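Local coordinates for NOL1/NOP2/sun family protein (Enterococcus faecium, PDB 3M4X) that probably methylates cytosine in ribosomal RNA, using S-adenosylmethionine as methyl donor, at residues A[109-115]-A[132-137]. Residues are numbered along the deposited sequence; the frame is centred on the assembly and turned at random.
Sequences VLDLCAA and LLVTNE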
ATOM      1  N   VAL A 109     -11.936  -0.178   3.879  1.00 26.73           N
ATOM      2  CA  VAL A 109     -10.959   0.885   3.675  1.00 27.07           C
ATOM      3  C   VAL A 109     -10.661   1.078   2.197  1.00 24.22           C
ATOM      4  O   VAL A 109     -10.492   0.122   1.468  1.00 29.50           O
ATOM      5  CB  VAL A 109      -9.627   0.593   4.446  1.00 27.51           C
ATOM      6  CG1 VAL A 109      -8.614   1.715   4.238  1.00 19.89           C
ATOM      7  CG2 VAL A 109      -9.891   0.366   5.923  1.00 24.06           C
ATOM      8  N   LEU A 110     -10.598   2.329   1.756  1.00 28.75           N
ATOM      9  CA  LEU A 110     -10.289   2.618   0.361  1.00 29.05           C
ATOM     10  C   LEU A 110      -8.999   3.427   0.267  1.00 26.91           C
ATOM     11  O   LEU A 110      -8.836   4.410   0.970  1.00 29.70           O
ATOM     12  CB  LEU A 110     -11.454   3.380  -0.303  1.00 26.45           C
ATOM     13  CG  LEU A 110     -11.248   3.866  -1.747  1.00 26.09           C
ATOM     14  CD1 LEU A 110     -11.107   2.679  -2.694  1.00 23.99           C
ATOM     15  CD2 LEU A 110     -12.403   4.754  -2.194  1.00 26.51           C
ATOM     16  N   ASP A 111      -8.078   2.965  -0.570  1.00 28.53           N
ATOM     17  CA  ASP A 111      -6.907   3.735  -0.976  1.00 30.63           C
ATOM     18  C   ASP A 111      -7.169   4.163  -2.416  1.00 32.15           C
ATOM     19  O   ASP A 111      -7.027   3.365  -3.348  1.00 34.34           O
ATOM     20  CB  ASP A 111      -5.644   2.872  -0.912  1.00 31.25           C
ATOM     21  CG  ASP A 111      -4.361   3.700  -0.979  1.00 37.98           C
ATOM     22  OD1 ASP A 111      -3.261   3.118  -0.825  1.00 35.38           O
ATOM     23  OD2 ASP A 111      -4.442   4.932  -1.188  1.00 38.22           O
ATOM     24  N   LEU A 112      -7.566   5.413  -2.597  1.00 32.06           N
ATOM     25  CA  LEU A 112      -8.131   5.850  -3.875  1.00 34.80           C
ATOM     26  C   LEU A 112      -7.103   6.101  -4.991  1.00 36.44           C
ATOM     27  O   LEU A 112      -7.343   5.781  -6.149  1.00 40.38           O
ATOM     28  CB  LEU A 112      -9.026   7.071  -3.654  1.00 32.68           C
ATOM     29  CG  LEU A 112      -9.865   7.591  -4.819  1.00 33.08           C
ATOM     30  CD1 LEU A 112     -10.831   6.534  -5.342  1.00 28.35           C
ATOM     31  CD2 LEU A 112     -10.624   8.808  -4.369  1.00 38.70           C
ATOM     32  N   CYS A 113      -5.953   6.660  -4.640  1.00 32.09           N
ATOM     33  CA  CYS A 113      -4.876   6.859  -5.608  1.00 33.92           C
ATOM     34  C   CYS A 113      -3.625   6.131  -5.127  1.00 32.89           C
ATOM     35  O   CYS A 113      -2.756   6.731  -4.499  1.00 32.12           O
ATOM     36  CB  CYS A 113      -4.605   8.359  -5.763  1.00 35.57           C
ATOM     37  SG  CYS A 113      -6.114   9.325  -5.974  1.00 39.97           S
ATOM     38  N   ALA A 114      -3.519   4.849  -5.456  1.00 29.00           N
ATOM     39  CA  ALA A 114      -2.772   3.920  -4.593  1.00 36.75           C
ATOM     40  C   ALA A 114      -1.347   3.521  -4.977  1.00 37.55           C
ATOM     41  O   ALA A 114      -0.568   3.184  -4.101  1.00 42.42           O
ATOM     42  CB  ALA A 114      -3.595   2.688  -4.339  1.00 35.98           C
ATOM     43  N   ALA A 115      -1.013   3.536  -6.265  1.00 40.59           N
ATOM     44  CA  ALA A 115       0.345   3.191  -6.709  1.00 46.79           C
ATOM     45  C   ALA A 115       1.392   4.163  -6.150  1.00 43.70           C
ATOM     46  O   ALA A 115       1.129   5.357  -6.024  1.00 32.05           O
ATOM     47  CB  ALA A 115       0.416   3.156  -8.223  1.00 46.53           C
ATOM     48  N   LEU A 132     -11.878  -5.250   4.747  1.00 32.76           N
ATOM     49  CA  LEU A 132     -11.732  -5.209   3.301  1.00 32.20           C
ATOM     50  C   LEU A 132     -10.960  -3.974   2.874  1.00 28.86           C
ATOM     51  O   LEU A 132     -11.342  -2.853   3.189  1.00 27.89           O
ATOM     52  CB  LEU A 132     -13.100  -5.199   2.627  1.00 29.30           C
ATOM     53  CG  LEU A 132     -13.106  -4.938   1.120  1.00 32.66           C
ATOM     54  CD1 LEU A 132     -12.422  -6.060   0.343  1.00 36.60           C
ATOM     55  CD2 LEU A 132     -14.517  -4.721   0.603  1.00 23.07           C
ATOM     56  N   LEU A 133      -9.881  -4.185   2.135  1.00 28.75           N
ATOM     57  CA  LEU A 133      -9.065  -3.083   1.655  1.00 28.92           C
ATOM     58  C   LEU A 133      -9.272  -3.010   0.163  1.00 27.79           C
ATOM     59  O   LEU A 133      -8.851  -3.912  -0.558  1.00 31.48           O
ATOM     60  CB  LEU A 133      -7.578  -3.364   1.933  1.00 31.33           C
ATOM     61  CG  LEU A 133      -6.513  -2.251   1.983  1.00 37.52           C
ATOM     62  CD1 LEU A 133      -5.208  -2.696   1.327  1.00 41.22           C
ATOM     63  CD2 LEU A 133      -6.958  -0.930   1.412  1.00 32.77           C
ATOM     64  N   VAL A 134      -9.915  -1.961  -0.326  1.00 28.16           N
ATOM     65  CA  VAL A 134      -9.880  -1.774  -1.769  1.00 24.38           C
ATOM     66  C   VAL A 134      -8.868  -0.704  -2.178  1.00 28.75           C
ATOM     67  O   VAL A 134      -8.801   0.388  -1.609  1.00 30.91           O
ATOM     68  CB  VAL A 134     -11.287  -1.733  -2.476  1.00 36.31           C
ATOM     69  CG1 VAL A 134     -12.435  -1.855  -1.485  1.00 32.82           C
ATOM     70  CG2 VAL A 134     -11.423  -0.560  -3.415  1.00 33.08           C
ATOM     71  N   THR A 135      -8.025  -1.085  -3.125  1.00 30.00           N
ATOM     72  CA  THR A 135      -6.875  -0.290  -3.496  1.00 30.45           C
ATOM     73  C   THR A 135      -7.007  -0.014  -4.967  1.00 32.70           C
ATOM     74  O   THR A 135      -6.944  -0.921  -5.788  1.00 36.95           O
ATOM     75  CB  THR A 135      -5.571  -1.059  -3.280  1.00 37.87           C
ATOM     76  OG1 THR A 135      -5.637  -1.787  -2.054  1.00 52.16           O
ATOM     77  CG2 THR A 135      -4.437  -0.107  -3.204  1.00 31.45           C
ATOM     78  N   ASN A 136      -7.209   1.249  -5.296  1.00 30.41           N
ATOM     79  CA  ASN A 136      -7.457   1.631  -6.663  1.00 29.79           C
ATOM     80  C   ASN A 136      -6.289   2.414  -7.264  1.00 32.37           C
ATOM     81  O   ASN A 136      -5.705   3.274  -6.612  1.00 33.98           O
ATOM     82  CB  ASN A 136      -8.737   2.463  -6.728  1.00 27.16           C
ATOM     83  CG  ASN A 136      -8.997   3.011  -8.121  1.00 36.73           C
ATOM     84  OD1 ASN A 136      -9.457   2.291  -9.009  1.00 37.91           O
ATOM     85  ND2 ASN A 136      -8.689   4.286  -8.321  1.00 35.07           N
ATOM     86  N   GLU A 137      -5.956   2.101  -8.509  1.00 38.11           N
ATOM     87  CA  GLU A 137      -4.964   2.856  -9.265  1.00 40.24           C
ATOM     88  C   GLU A 137      -5.538   3.126 -10.654  1.00 42.34           C
ATOM     89  O   GLU A 137      -6.124   2.235 -11.268  1.00 40.64           O
ATOM     90  CB  GLU A 137      -3.659   2.069  -9.365  1.00 34.05           C
ATOM     91  CG  GLU A 137      -2.653   2.665 -10.319  1.00 41.00           C
ATOM     92  CD  GLU A 137      -2.305   4.112  -9.997  1.00 45.77           C
ATOM     93  OE1 GLU A 137      -2.375   4.507  -8.809  1.00 46.62           O
ATOM     94  OE2 GLU A 137      -1.953   4.854 -10.941  1.00 48.43           O
TER
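Val-109 and Asp-111 pair their backbones with three residues of the neighbouring strand in parallel fashion. Val-109 N donates to Leu-132 O and its O accepts from Val-134 N, both at 2.8 Å; Asp-111 likewise bonds Val-134 O and Asn-136 N. Beyond the strand end, Ala-114 N turns back to Asn-136 O at 2.9 Å, a more bent bond (131° at the hydrogen).

Two side chains extend the pairing into the loop. The carboxamide of Asn-136, with CG anti to its own N (chi1 175°), sends ND2 to Leu-112 O at 3.0 Å. That bond is nearly straight (172°) and lies in the planes of both groups; ND2 also reaches His-163 O, so a short amide with two N-H groups suits this buried place. Glu-137 folds back through a bend at chi2, and its OE1 receives Ala-115 N at 3.0 Å from above the carboxylate plane, while OE2 takes Phe-139 N.

The strands belong to a right-handed beta-alpha-beta unit of the Rossmann-like methyltransferase fold, whose crossover connection is helix 118-127. In this family the loop after the first strand and the acidic residue ending the second commonly line the S-adenosylmethionine pocket, a role consistent with the loop from Leu-112 and with Glu-137.

Each face of the strand pair has one apolar contact. Leu-110 CD1 presses on Val-134 CG2 at 3.3 Å, tight for two methyls, next to Phe-176. On the other face Val-109 CG1 lies 4.2 Å from Leu-133 CD2, its beta-branched side chain packing against Leu-123 and Met-127 of helix 118-127. Asp-111 is the polar member of that face, its OD1 bonding Ser-120 OG.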